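Local coordinates for protein dihydrofolate reductase, putative (Aspergillus flavus, PDB 6DRS) that probably catalyses the NADPH-dependent reduction of dihydrofolate to tetrahydrofolate, and is held here with its oxidised cofactor and an antifolate inhibitor, at residues L9-T14 against L24-N29; G157-Y162 against C195-P200; M178-K183 against R238-G243. One frame throughout, in Å; residues are numbered along the deposited sequence.

Contact 1: residues L9-T14 against L24-N29; sequences LIVATT and LGIGLN. With NAP (NADP nicotinamide-adenine-dinucleotide phosphate), chain H.
Between Ala-12 and Ile-26 the two strands of a hairpin part company, and the carboxamide of the NADP nicotinamide fills the place that a further backbone pair would take. The splaying shows in the angle of 123° between the strand directions. Nearer the turn, Thr-14 and Gly-25 form an antiparallel hydrogen-bonded pair, closed by Thr-14 N to Gly-25 O at 2.9 Å and by Gly-25 N to Thr-14 O at 2.7 Å. Beyond it the cofactor bridges the gap. Ala-12 N donates almost straight to O7N of NADP at 2.8 Å, while N7N of the cofactor gives one hydrogen bond to Ile-26 O at 3.1 Å and a weak one to Ala-12 O. Gripped through both its oxygen and its nitrogen, the amide has its rotation fixed, and with it probably the orientation of the nicotinamide ring that bears it.

Side chains fill in beneath. Ile-26 uses its CG2 branch, which lies anti to its own carbonyl carbon (chi1 66° for CG1), to meet Thr-13 CG2 at 3.6 Å; Val-11 CG2 reaches the same methyl at 3.9 Å, the two side chains crossing at about a right angle. The CD1 end of Ile-26 instead approaches the nicotinamide at C2N. Thr-13 CB lies 3.8 Å from Leu-24 CB, and on the other face Thr-14 CG2 lies against Gly-25 O. Gly-27 CA lies 3.5 Å from the ribose hydroxyl O3D of NADP.

Ile-26 and Gly-27 together face Thr-197 in a classic beta bulge, where strand 22-27 adjoins strand 197-198. Strand 7-17 is flanked in the sheet by strands 150-157 and 174-183, and helix 159-167 packs on Leu-9 and Val-11.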
loop_
_atom_site.group_PDB
_atom_site.type_symbol
_atom_site.label_atom_id
_atom_site.label_comp_id
_atom_site.label_asym_id
_atom_site.label_seq_id
_atom_site.Cartn_x
_atom_site.Cartn_y
_atom_site.Cartn_z
ATOM N N LEU A 9 -3.062 -6.927 1.306
ATOM C CA LEU A 9 -2.532 -5.861 2.180
ATOM C C LEU A 9 -1.046 -5.663 1.861
ATOM O O LEU A 9 -0.282 -6.640 1.778
ATOM C CB LEU A 9 -2.700 -6.294 3.637
ATOM C CG LEU A 9 -4.123 -6.255 4.180
ATOM C CD1 LEU A 9 -5.044 -7.155 3.372
ATOM C CD2 LEU A 9 -4.132 -6.642 5.656
ATOM N N ILE A 10 -0.636 -4.425 1.619
ATOM C CA ILE A 10 0.772 -4.148 1.444
ATOM C C ILE A 10 1.181 -3.100 2.478
ATOM O O ILE A 10 0.476 -2.074 2.664
ATOM C CB ILE A 10 1.089 -3.707 0.009
ATOM C CG1 ILE A 10 2.589 -3.510 -0.180
ATOM C CG2 ILE A 10 0.277 -2.479 -0.397
ATOM C CD1 ILE A 10 2.982 -3.097 -1.573
ATOM N N VAL A 11 2.321 -3.356 3.110
ATOM C CA VAL A 11 2.730 -2.603 4.318
ATOM C C VAL A 11 4.248 -2.664 4.442
ATOM O O VAL A 11 4.863 -3.647 4.005
ATOM C CB VAL A 11 2.052 -3.198 5.573
ATOM C CG1 VAL A 11 2.620 -4.569 5.914
ATOM C CG2 VAL A 11 2.113 -2.271 6.786
ATOM N N ALA A 12 4.852 -1.614 5.006
ATOM C CA ALA A 12 6.234 -1.682 5.506
ATOM C C ALA A 12 6.192 -1.702 7.046
ATOM O O ALA A 12 5.446 -0.924 7.654
ATOM C CB ALA A 12 7.073 -0.556 4.948
ATOM N N THR A 13 6.882 -2.655 7.680
ATOM C CA THR A 13 6.931 -2.696 9.150
ATOM C C THR A 13 8.380 -2.635 9.650
ATOM O O THR A 13 9.333 -2.936 8.895
ATOM C CB THR A 13 6.186 -3.885 9.764
ATOM O OG1 THR A 13 6.951 -5.058 9.501
ATOM C CG2 THR A 13 4.778 -4.021 9.254
ATOM N N THR A 14 8.507 -2.182 10.906
ATOM C CA THR A 14 9.770 -2.182 11.645
ATOM C C THR A 14 9.567 -2.927 12.980
ATOM O O THR A 14 8.554 -2.684 13.689
ATOM C CB THR A 14 10.352 -0.769 11.765
ATOM O OG1 THR A 14 11.684 -0.954 12.237
ATOM C CG2 THR A 14 9.577 0.156 12.683
ATOM N N LEU A 24 5.126 -4.624 15.430
ATOM C CA LEU A 24 5.501 -4.227 14.057
ATOM C C LEU A 24 5.059 -2.769 13.840
ATOM O O LEU A 24 3.877 -2.495 13.616
ATOM C CB LEU A 24 4.832 -5.185 13.064
ATOM C CG LEU A 24 5.276 -6.653 13.134
ATOM C CD1 LEU A 24 4.514 -7.472 12.107
ATOM C CD2 LEU A 24 6.786 -6.797 12.928
ATOM N N GLY A 25 5.993 -1.842 13.996
ATOM C CA GLY A 25 5.651 -0.439 13.958
ATOM C C GLY A 25 5.529 0.017 12.512
ATOM O O GLY A 25 6.349 -0.388 11.670
ATOM N N ILE A 26 4.528 0.852 12.231
ATOM C CA ILE A 26 4.230 1.275 10.851
ATOM C C ILE A 26 4.136 2.802 10.746
ATOM O O ILE A 26 4.337 3.321 9.655
ATOM C CB ILE A 26 2.971 0.576 10.297
ATOM C CG1 ILE A 26 1.711 1.007 11.049
ATOM C CG2 ILE A 26 3.166 -0.940 10.276
ATOM C CD1 ILE A 26 0.430 0.740 10.309
ATOM N N GLY A 27 3.895 3.517 11.850
ATOM C CA GLY A 27 3.633 4.957 11.765
ATOM C C GLY A 27 3.976 5.716 13.041
ATOM O O GLY A 27 3.966 5.151 14.150
ATOM N N LEU A 28 4.264 7.002 12.889
ATOM C CA LEU A 28 4.534 7.921 14.014
ATOM C C LEU A 28 4.035 9.309 13.600
ATOM O O LEU A 28 4.470 9.823 12.568
ATOM C CB LEU A 28 6.050 7.979 14.271
ATOM C CG LEU A 28 6.514 9.051 15.276
ATOM C CD1 LEU A 28 6.108 8.706 16.707
ATOM C CD2 LEU A 28 8.021 9.311 15.163
ATOM N N ASN A 29 3.165 9.905 14.415
ATOM C CA ASN A 29 2.779 11.334 14.235
ATOM C C ASN A 29 2.157 11.542 12.840
ATOM O O ASN A 29 2.482 12.512 12.162
ATOM C CB ASN A 29 3.972 12.270 14.475
ATOM C CG ASN A 29 4.366 12.416 15.940
ATOM O OD1 ASN A 29 3.509 12.339 16.825
ATOM N ND2 ASN A 29 5.657 12.615 16.199
HETATM P PA NAP H . -5.976 4.814 8.994
HETATM O O1A NAP H . -5.116 5.174 7.816
HETATM O O2A NAP H . -6.499 3.475 9.370
HETATM O O5B NAP H . -7.234 5.842 9.002
HETATM C C5B NAP H . -8.134 6.007 10.115
HETATM C C4B NAP H . -9.323 6.759 9.553
HETATM O O4B NAP H . -9.978 5.940 8.583
HETATM C C3B NAP H . -10.405 7.073 10.575
HETATM O O3B NAP H . -10.109 8.296 11.267
HETATM C C2B NAP H . -11.635 7.190 9.694
HETATM O O2B NAP H . -11.575 8.397 8.937
HETATM C C1B NAP H . -11.401 6.123 8.641
HETATM N N9A NAP H . -11.989 4.858 9.043
HETATM C C8A NAP H . -11.278 3.947 9.726
HETATM N N7A NAP H . -12.046 2.865 9.974
HETATM C C5A NAP H . -13.266 3.078 9.435
HETATM C C6A NAP H . -14.531 2.313 9.354
HETATM N N6A NAP H . -14.559 1.093 9.907
HETATM N N1A NAP H . -15.606 2.837 8.725
HETATM C C2A NAP H . -15.505 4.061 8.176
HETATM N N3A NAP H . -14.374 4.816 8.217
HETATM C C4A NAP H . -13.232 4.403 8.825
HETATM O O3 NAP H . -5.219 5.518 10.270
HETATM P PN NAP H . -4.161 4.871 11.328
HETATM O O1N NAP H . -4.523 3.493 11.697
HETATM O O2N NAP H . -4.071 5.963 12.371
HETATM O O5D NAP H . -2.804 4.870 10.484
HETATM C C5D NAP H . -2.271 6.064 9.968
HETATM C C4D NAP H . -0.798 5.931 10.288
HETATM O O4D NAP H . -0.338 4.692 9.746
HETATM C C3D NAP H . 0.089 7.019 9.733
HETATM O O3D NAP H . 1.148 7.232 10.703
HETATM C C2D NAP H . 0.630 6.388 8.478
HETATM O O2D NAP H . 1.866 6.960 8.133
HETATM C C1D NAP H . 0.770 4.935 8.875
HETATM N N1N NAP H . 0.758 4.025 7.710
HETATM C C2N NAP H . 1.855 3.263 7.492
HETATM C C3N NAP H . 1.938 2.385 6.391
HETATM C C7N NAP H . 3.186 1.529 6.186
HETATM O O7N NAP H . 3.230 0.677 5.292
HETATM N N7N NAP H . 4.233 1.733 7.006
HETATM C C4N NAP H . 0.858 2.348 5.488
HETATM C C5N NAP H . -0.253 3.155 5.742
HETATM C C6N NAP H . -0.284 4.003 6.851
HETATM P P2B NAP H . -12.350 9.724 9.417
HETATM O O1X NAP H . -11.647 10.181 10.688
HETATM O O2X NAP H . -12.014 10.709 8.316
HETATM O O3X NAP H . -13.715 9.139 9.612
#

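Contact 2: residues G157-Y162 against C195-P200; sequences GGAEIY and CDTFFP. With NAP (NADP nicotinamide-adenine-dinucleotide phosphate), chain H.
The ring of Tyr-162 is covered on both faces, by Phe-199 CE1 at 3.5 Å above its plane on one and by Gly-157 CA on the other, each offset toward the rim. The two aromatic rings meet obliquely, planes 58° apart, with CE1 of Phe-199 reaching 3.5 Å from Tyr-162 CD2. Tyr-162 CE2 lies at the edge of the Phe-199 ring, and CD of Pro-200 covers one of that ring's faces. Pro-200 CG also packs on Tyr-162 CB and on the carbonyl oxygen of Ala-159. With CG set anti to its carbonyl carbon (chi1 -73°), the tyrosine points its hydroxyl at the C4N corner of the nicotinamide, obliquely and outside the rim, OH 3.6 Å from C4N of NADP and hydrogen-bonded to Ile-10 O.

Ala-159 makes the other half of the contact: its CB touches Thr-197 CG2 at 3.6 Å and Phe-198 O at 3.4 Å.

A cis peptide joins Gly-157 to Gly-158, the glycine pair familiar from dihydrofolate reductases, and Gly-158 is the N-cap of the helix. This helix start grips the diphosphate: Gly-158 N bonds to O1A of NADP at 2.8 Å and Glu-160 N to O1N at 3.1 Å, and the helix dipole probably helps to balance the phosphate charge.

Helix 159-167 follows directly from strand 150-157, while strand 197-198 pairs with strand 22-27 at the edge of the sheet.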
loop_
_atom_site.group_PDB
_atom_site.type_symbol
_atom_site.label_atom_id
_atom_site.label_comp_id
_atom_site.label_asym_id
_atom_site.label_seq_id
_atom_site.Cartn_x
_atom_site.Cartn_y
_atom_site.Cartn_z
ATOM N N GLY A 157 -3.442 0.464 3.982
ATOM C CA GLY A 157 -3.369 1.021 5.332
ATOM C C GLY A 157 -4.393 2.115 5.643
ATOM O O GLY A 157 -5.249 2.460 4.812
ATOM N N GLY A 158 -4.329 2.659 6.866
ATOM C CA GLY A 158 -3.341 2.235 7.872
ATOM C C GLY A 158 -3.881 1.176 8.820
ATOM O O GLY A 158 -4.622 0.282 8.418
ATOM N N ALA A 159 -3.495 1.265 10.092
ATOM C CA ALA A 159 -3.782 0.204 11.081
ATOM C C ALA A 159 -5.281 -0.077 11.163
ATOM O O ALA A 159 -5.650 -1.229 11.199
ATOM C CB ALA A 159 -3.206 0.556 12.433
ATOM N N GLU A 160 -6.140 0.949 11.169
ATOM C CA GLU A 160 -7.606 0.697 11.341
ATOM C C GLU A 160 -8.167 -0.058 10.129
ATOM O O GLU A 160 -8.909 -1.019 10.288
ATOM C CB GLU A 160 -8.395 1.990 11.569
ATOM C CG GLU A 160 -8.043 2.699 12.871
ATOM C CD GLU A 160 -8.854 3.965 13.147
ATOM O OE1 GLU A 160 -8.310 4.920 13.781
ATOM O OE2 GLU A 160 -10.024 4.011 12.717
ATOM N N ILE A 161 -7.812 0.400 8.929
ATOM C CA ILE A 161 -8.231 -0.254 7.680
ATOM C C ILE A 161 -7.657 -1.680 7.609
ATOM O O ILE A 161 -8.402 -2.607 7.248
ATOM C CB ILE A 161 -7.877 0.618 6.452
ATOM C CG1 ILE A 161 -9.003 1.587 6.089
ATOM C CG2 ILE A 161 -7.521 -0.237 5.249
ATOM C CD1 ILE A 161 -9.728 2.205 7.267
ATOM N N TYR A 162 -6.375 -1.881 7.958
ATOM C CA TYR A 162 -5.782 -3.240 7.923
ATOM C C TYR A 162 -6.560 -4.166 8.869
ATOM O O TYR A 162 -6.846 -5.328 8.527
ATOM C CB TYR A 162 -4.334 -3.254 8.411
ATOM C CG TYR A 162 -3.293 -2.667 7.492
ATOM C CD1 TYR A 162 -3.256 -2.962 6.137
ATOM C CD2 TYR A 162 -2.329 -1.817 7.995
ATOM C CE1 TYR A 162 -2.285 -2.430 5.307
ATOM C CE2 TYR A 162 -1.356 -1.262 7.179
ATOM C CZ TYR A 162 -1.319 -1.587 5.835
ATOM O OH TYR A 162 -0.362 -1.013 5.059
ATOM N N CYS A 195 7.317 4.391 17.258
ATOM C CA CYS A 195 6.090 4.279 16.461
ATOM C C CYS A 195 4.866 4.481 17.367
ATOM O O CYS A 195 4.889 4.029 18.511
ATOM C CB CYS A 195 6.003 2.891 15.838
ATOM S SG CYS A 195 7.357 2.540 14.682
ATOM N N ASP A 196 3.813 5.148 16.899
ATOM C CA ASP A 196 2.564 5.225 17.695
ATOM C C ASP A 196 1.489 4.372 17.022
ATOM O O ASP A 196 0.383 4.209 17.562
ATOM C CB ASP A 196 2.066 6.660 17.907
ATOM C CG ASP A 196 1.986 7.484 16.627
ATOM O OD1 ASP A 196 1.749 6.894 15.572
ATOM O OD2 ASP A 196 2.191 8.708 16.689
ATOM N N THR A 197 1.819 3.830 15.842
ATOM C CA THR A 197 0.861 3.000 15.072
ATOM C C THR A 197 1.559 1.695 14.688
ATOM O O THR A 197 2.708 1.736 14.276
ATOM C CB THR A 197 0.350 3.764 13.841
ATOM O OG1 THR A 197 0.076 5.106 14.249
ATOM C CG2 THR A 197 -0.873 3.123 13.217
ATOM N N PHE A 198 0.851 0.571 14.851
ATOM C CA PHE A 198 1.390 -0.778 14.686
ATOM C C PHE A 198 0.455 -1.583 13.779
ATOM O O PHE A 198 -0.767 -1.362 13.758
ATOM C CB PHE A 198 1.570 -1.455 16.055
ATOM C CG PHE A 198 2.291 -0.577 17.047
ATOM C CD1 PHE A 198 1.594 0.350 17.816
ATOM C CD2 PHE A 198 3.671 -0.634 17.183
ATOM C CE1 PHE A 198 2.266 1.206 18.686
ATOM C CE2 PHE A 198 4.337 0.214 18.060
ATOM C CZ PHE A 198 3.638 1.134 18.811
ATOM N N PHE A 199 1.034 -2.539 13.057
ATOM C CA PHE A 199 0.248 -3.566 12.390
ATOM C C PHE A 199 -0.612 -4.303 13.430
ATOM O O PHE A 199 -0.184 -4.486 14.546
ATOM C CB PHE A 199 1.183 -4.467 11.574
ATOM C CG PHE A 199 0.516 -5.073 10.364
ATOM C CD1 PHE A 199 0.086 -4.275 9.313
ATOM C CD2 PHE A 199 0.293 -6.437 10.287
ATOM C CE1 PHE A 199 -0.553 -4.826 8.208
ATOM C CE2 PHE A 199 -0.351 -6.988 9.185
ATOM C CZ PHE A 199 -0.780 -6.182 8.151
ATOM N N PRO A 200 -1.841 -4.679 13.080
ATOM C CA PRO A 200 -2.814 -5.227 14.024
ATOM C C PRO A 200 -2.522 -6.677 14.454
ATOM O O PRO A 200 -3.167 -7.191 15.387
ATOM C CB PRO A 200 -4.191 -5.168 13.334
ATOM C CG PRO A 200 -3.971 -4.270 12.126
ATOM C CD PRO A 200 -2.498 -4.370 11.793
HETATM P PA NAP H . -5.976 4.814 8.994
HETATM O O1A NAP H . -5.116 5.174 7.816
HETATM O O2A NAP H . -6.499 3.475 9.370
HETATM O O5B NAP H . -7.234 5.842 9.002
HETATM C C5B NAP H . -8.134 6.007 10.115
HETATM C C4B NAP H . -9.323 6.759 9.553
HETATM O O4B NAP H . -9.978 5.940 8.583
HETATM C C3B NAP H . -10.405 7.073 10.575
HETATM O O3B NAP H . -10.109 8.296 11.267
HETATM C C2B NAP H . -11.635 7.190 9.694
HETATM O O2B NAP H . -11.575 8.397 8.937
HETATM C C1B NAP H . -11.401 6.123 8.641
HETATM N N9A NAP H . -11.989 4.858 9.043
HETATM C C8A NAP H . -11.278 3.947 9.726
HETATM N N7A NAP H . -12.046 2.865 9.974
HETATM C C5A NAP H . -13.266 3.078 9.435
HETATM C C6A NAP H . -14.531 2.313 9.354
HETATM N N6A NAP H . -14.559 1.093 9.907
HETATM N N1A NAP H . -15.606 2.837 8.725
HETATM C C2A NAP H . -15.505 4.061 8.176
HETATM N N3A NAP H . -14.374 4.816 8.217
HETATM C C4A NAP H . -13.232 4.403 8.825
HETATM O O3 NAP H . -5.219 5.518 10.270
HETATM P PN NAP H . -4.161 4.871 11.328
HETATM O O1N NAP H . -4.523 3.493 11.697
HETATM O O2N NAP H . -4.071 5.963 12.371
HETATM O O5D NAP H . -2.804 4.870 10.484
HETATM C C5D NAP H . -2.271 6.064 9.968
HETATM C C4D NAP H . -0.798 5.931 10.288
HETATM O O4D NAP H . -0.338 4.692 9.746
HETATM C C3D NAP H . 0.089 7.019 9.733
HETATM O O3D NAP H . 1.148 7.232 10.703
HETATM C C2D NAP H . 0.630 6.388 8.478
HETATM O O2D NAP H . 1.866 6.960 8.133
HETATM C C1D NAP H . 0.770 4.935 8.875
HETATM N N1N NAP H . 0.758 4.025 7.710
HETATM C C2N NAP H . 1.855 3.263 7.492
HETATM C C3N NAP H . 1.938 2.385 6.391
HETATM C C7N NAP H . 3.186 1.529 6.186
HETATM O O7N NAP H . 3.230 0.677 5.292
HETATM N N7N NAP H . 4.233 1.733 7.006
HETATM C C4N NAP H . 0.858 2.348 5.488
HETATM C C5N NAP H . -0.253 3.155 5.742
HETATM C C6N NAP H . -0.284 4.003 6.851
HETATM P P2B NAP H . -12.350 9.724 9.417
HETATM O O1X NAP H . -11.647 10.181 10.688
HETATM O O2X NAP H . -12.014 10.709 8.316
HETATM O O3X NAP H . -13.715 9.139 9.612
#

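Contact 3: residues M178-K183 against R238-G243; sequences MTNVEK and RIQMVG
Met-178 pairs with Val-242 through two backbone hydrogen bonds, Met-178 N to Val-242 O and Val-242 N to Met-178 O, both 2.9 Å. Its side chain leads away from Val-242 to strand 7-17, where it lies on Val-11 and Thr-13.

Thr-179, in a non-hydrogen-bonded pair with Met-241, sends its side chain to the opposite face, alongside that of Met-241. OG1 lies 3.7 Å from Met-241 CG and is hydrogen-bonded to Asp-40; the threonine also touches the bound inhibitor, so this face of the sheet helps to line the antifolate pocket.

At Asn-180 backbone and side chain are both matched by Gln-240. The amide ND2 donates to Gln-240 OE1 at 2.9 Å, on a lone pair of that carbonyl and close to the asparagine's own amide plane, though the two amide planes are turned 43° apart. Gln-240 can answer because its chain, starting between its backbone N and carbonyl carbon (chi1 66°), runs extended beyond CG. The five consecutive pairs make a regular antiparallel ladder; strand 174-183 lies between 7-17, to which it is parallel, and 237-246, the C-terminal strand, which runs against it as in other dihydrofolate reductases.

Val-181 returns to the inhibitor-side face, its CG2 3.8 Å from Ile-239 CG2, and Ile-239 continues onto Ala-39 of helix 38-49.

Glu-182 and Arg-238 form the last hydrogen-bonded pair through both backbone N-H groups, and a salt bridge joins their side chains. Glu-182 OE1 receives NH2 at 2.8 Å on the syn side, near the guanidinium plane, and takes a weak bond from NE; Trp-231 adds a cation-pi contact to the arginine.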
loop_
_atom_site.group_PDB
_atom_site.type_symbol
_atom_site.label_atom_id
_atom_site.label_comp_id
_atom_site.label_asym_id
_atom_site.label_seq_id
_atom_site.Cartn_x
_atom_site.Cartn_y
_atom_site.Cartn_z
ATOM N N MET A 178 4.908 -7.660 2.666
ATOM C CA MET A 178 5.446 -6.860 3.761
ATOM C C MET A 178 6.905 -6.489 3.480
ATOM O O MET A 178 7.708 -7.362 3.120
ATOM C CB MET A 178 5.350 -7.603 5.097
ATOM C CG MET A 178 5.963 -6.792 6.249
ATOM S SD MET A 178 5.782 -7.545 7.881
ATOM C CE MET A 178 4.009 -7.503 8.146
ATOM N N THR A 179 7.242 -5.203 3.616
ATOM C CA THR A 179 8.628 -4.815 3.615
ATOM C C THR A 179 9.092 -4.699 5.074
ATOM O O THR A 179 8.547 -3.877 5.836
ATOM C CB THR A 179 8.855 -3.474 2.912
ATOM O OG1 THR A 179 8.287 -3.502 1.597
ATOM C CG2 THR A 179 10.328 -3.123 2.862
ATOM N N ASN A 180 10.062 -5.533 5.466
ATOM C CA ASN A 180 10.721 -5.452 6.798
ATOM C C ASN A 180 11.816 -4.392 6.750
ATOM O O ASN A 180 12.651 -4.394 5.848
ATOM C CB ASN A 180 11.347 -6.771 7.255
ATOM C CG ASN A 180 10.294 -7.829 7.385
ATOM O OD1 ASN A 180 9.187 -7.536 7.829
ATOM N ND2 ASN A 180 10.595 -9.015 6.892
ATOM N N VAL A 181 11.756 -3.492 7.733
ATOM C CA VAL A 181 12.673 -2.349 7.846
ATOM C C VAL A 181 13.382 -2.447 9.205
ATOM O O VAL A 181 12.730 -2.516 10.246
ATOM C CB VAL A 181 11.926 -1.000 7.697
ATOM C CG1 VAL A 181 12.840 0.185 7.983
ATOM C CG2 VAL A 181 11.303 -0.857 6.312
ATOM N N GLU A 182 14.705 -2.459 9.184
ATOM C CA GLU A 182 15.492 -2.545 10.401
ATOM C C GLU A 182 16.629 -1.527 10.352
ATOM O O GLU A 182 17.190 -1.297 9.284
ATOM C CB GLU A 182 16.092 -3.941 10.539
ATOM C CG GLU A 182 15.227 -4.840 11.386
ATOM C CD GLU A 182 15.611 -6.304 11.377
ATOM O OE1 GLU A 182 16.794 -6.603 11.109
ATOM O OE2 GLU A 182 14.714 -7.136 11.630
ATOM N N LYS A 183 16.994 -0.941 11.504
ATOM C CA LYS A 183 18.221 -0.088 11.523
ATOM C C LYS A 183 19.463 -0.994 11.436
ATOM O O LYS A 183 19.436 -2.139 11.921
ATOM C CB LYS A 183 18.237 0.770 12.789
ATOM C CG LYS A 183 17.265 1.944 12.833
ATOM C CD LYS A 183 17.767 3.007 13.791
ATOM C CE LYS A 183 16.991 4.308 13.812
ATOM N NZ LYS A 183 15.826 4.157 14.706
ATOM N N ARG A 238 18.342 -1.534 6.650
ATOM C CA ARG A 238 18.281 -2.638 5.684
ATOM C C ARG A 238 16.803 -3.054 5.529
ATOM O O ARG A 238 16.019 -2.959 6.492
ATOM C CB ARG A 238 19.269 -3.767 6.025
ATOM C CG ARG A 238 19.051 -4.434 7.382
ATOM C CD ARG A 238 19.866 -5.673 7.794
ATOM N NE ARG A 238 19.168 -6.484 8.808
ATOM C CZ ARG A 238 19.362 -7.786 9.091
ATOM N NH1 ARG A 238 20.375 -8.470 8.579
ATOM N NH2 ARG A 238 18.521 -8.415 9.894
ATOM N N ILE A 239 16.413 -3.500 4.324
ATOM C CA ILE A 239 15.007 -3.876 4.017
ATOM C C ILE A 239 14.978 -5.221 3.269
ATOM O O ILE A 239 15.933 -5.573 2.560
ATOM C CB ILE A 239 14.295 -2.757 3.210
ATOM C CG1 ILE A 239 14.901 -2.589 1.805
ATOM C CG2 ILE A 239 14.254 -1.450 4.005
ATOM C CD1 ILE A 239 14.032 -1.831 0.814
ATOM N N GLN A 240 13.879 -5.948 3.425
ATOM C CA GLN A 240 13.586 -7.154 2.668
ATOM C C GLN A 240 12.062 -7.240 2.496
ATOM O O GLN A 240 11.296 -6.704 3.337
ATOM C CB GLN A 240 14.149 -8.415 3.334
ATOM C CG GLN A 240 13.481 -8.727 4.659
ATOM C CD GLN A 240 13.660 -10.116 5.224
ATOM O OE1 GLN A 240 12.947 -10.508 6.137
ATOM N NE2 GLN A 240 14.616 -10.870 4.712
ATOM N N MET A 241 11.628 -7.939 1.432
ATOM C CA MET A 241 10.206 -8.073 1.096
ATOM C C MET A 241 9.797 -9.535 1.262
ATOM O O MET A 241 10.487 -10.436 0.799
ATOM C CB MET A 241 9.943 -7.583 -0.334
ATOM C CG MET A 241 9.920 -6.043 -0.455
ATOM S SD MET A 241 11.531 -5.219 -0.396
ATOM C CE MET A 241 11.147 -3.596 -1.051
ATOM N N VAL A 242 8.704 -9.779 1.969
ATOM C CA VAL A 242 8.283 -11.132 2.214
ATOM C C VAL A 242 6.766 -11.167 2.010
ATOM O O VAL A 242 6.149 -10.111 1.872
ATOM C CB VAL A 242 8.720 -11.624 3.617
ATOM C CG1 VAL A 242 10.230 -11.497 3.827
ATOM C CG2 VAL A 242 7.982 -10.885 4.726
ATOM N N GLY A 243 6.157 -12.344 1.971
ATOM C CA GLY A 243 4.717 -12.386 1.913
ATOM C C GLY A 243 4.135 -13.448 2.822
ATOM O O GLY A 243 4.758 -14.474 3.094
#

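All three contacts reach one sheet: contacts 1 and 3 pair strands within it, while contact 2 sets a helix start against its edge strand. Contacts 1 and 2, centres 7 Å apart, both hold NADP, contact 1 at the carboxamide and contact 2 at the diphosphate. They join at Tyr-162 OH to Ile-10 O, 2.8 Å, and Asn-29 N to Asp-196 OD2, 2.7 Å. Contact 3, centred about 10 Å from contact 1, carries on from strand 7-17: Thr-13 O and Val-181 N lie 2.7 Å apart, as do Thr-14 OG1 and Val-181 O, both probable hydrogen bonds. Contacts 2 and 3, centres about 16 Å apart, do not touch. Ile-10, Tyr-162 and Thr-179 bring all three to the inhibitor pocket.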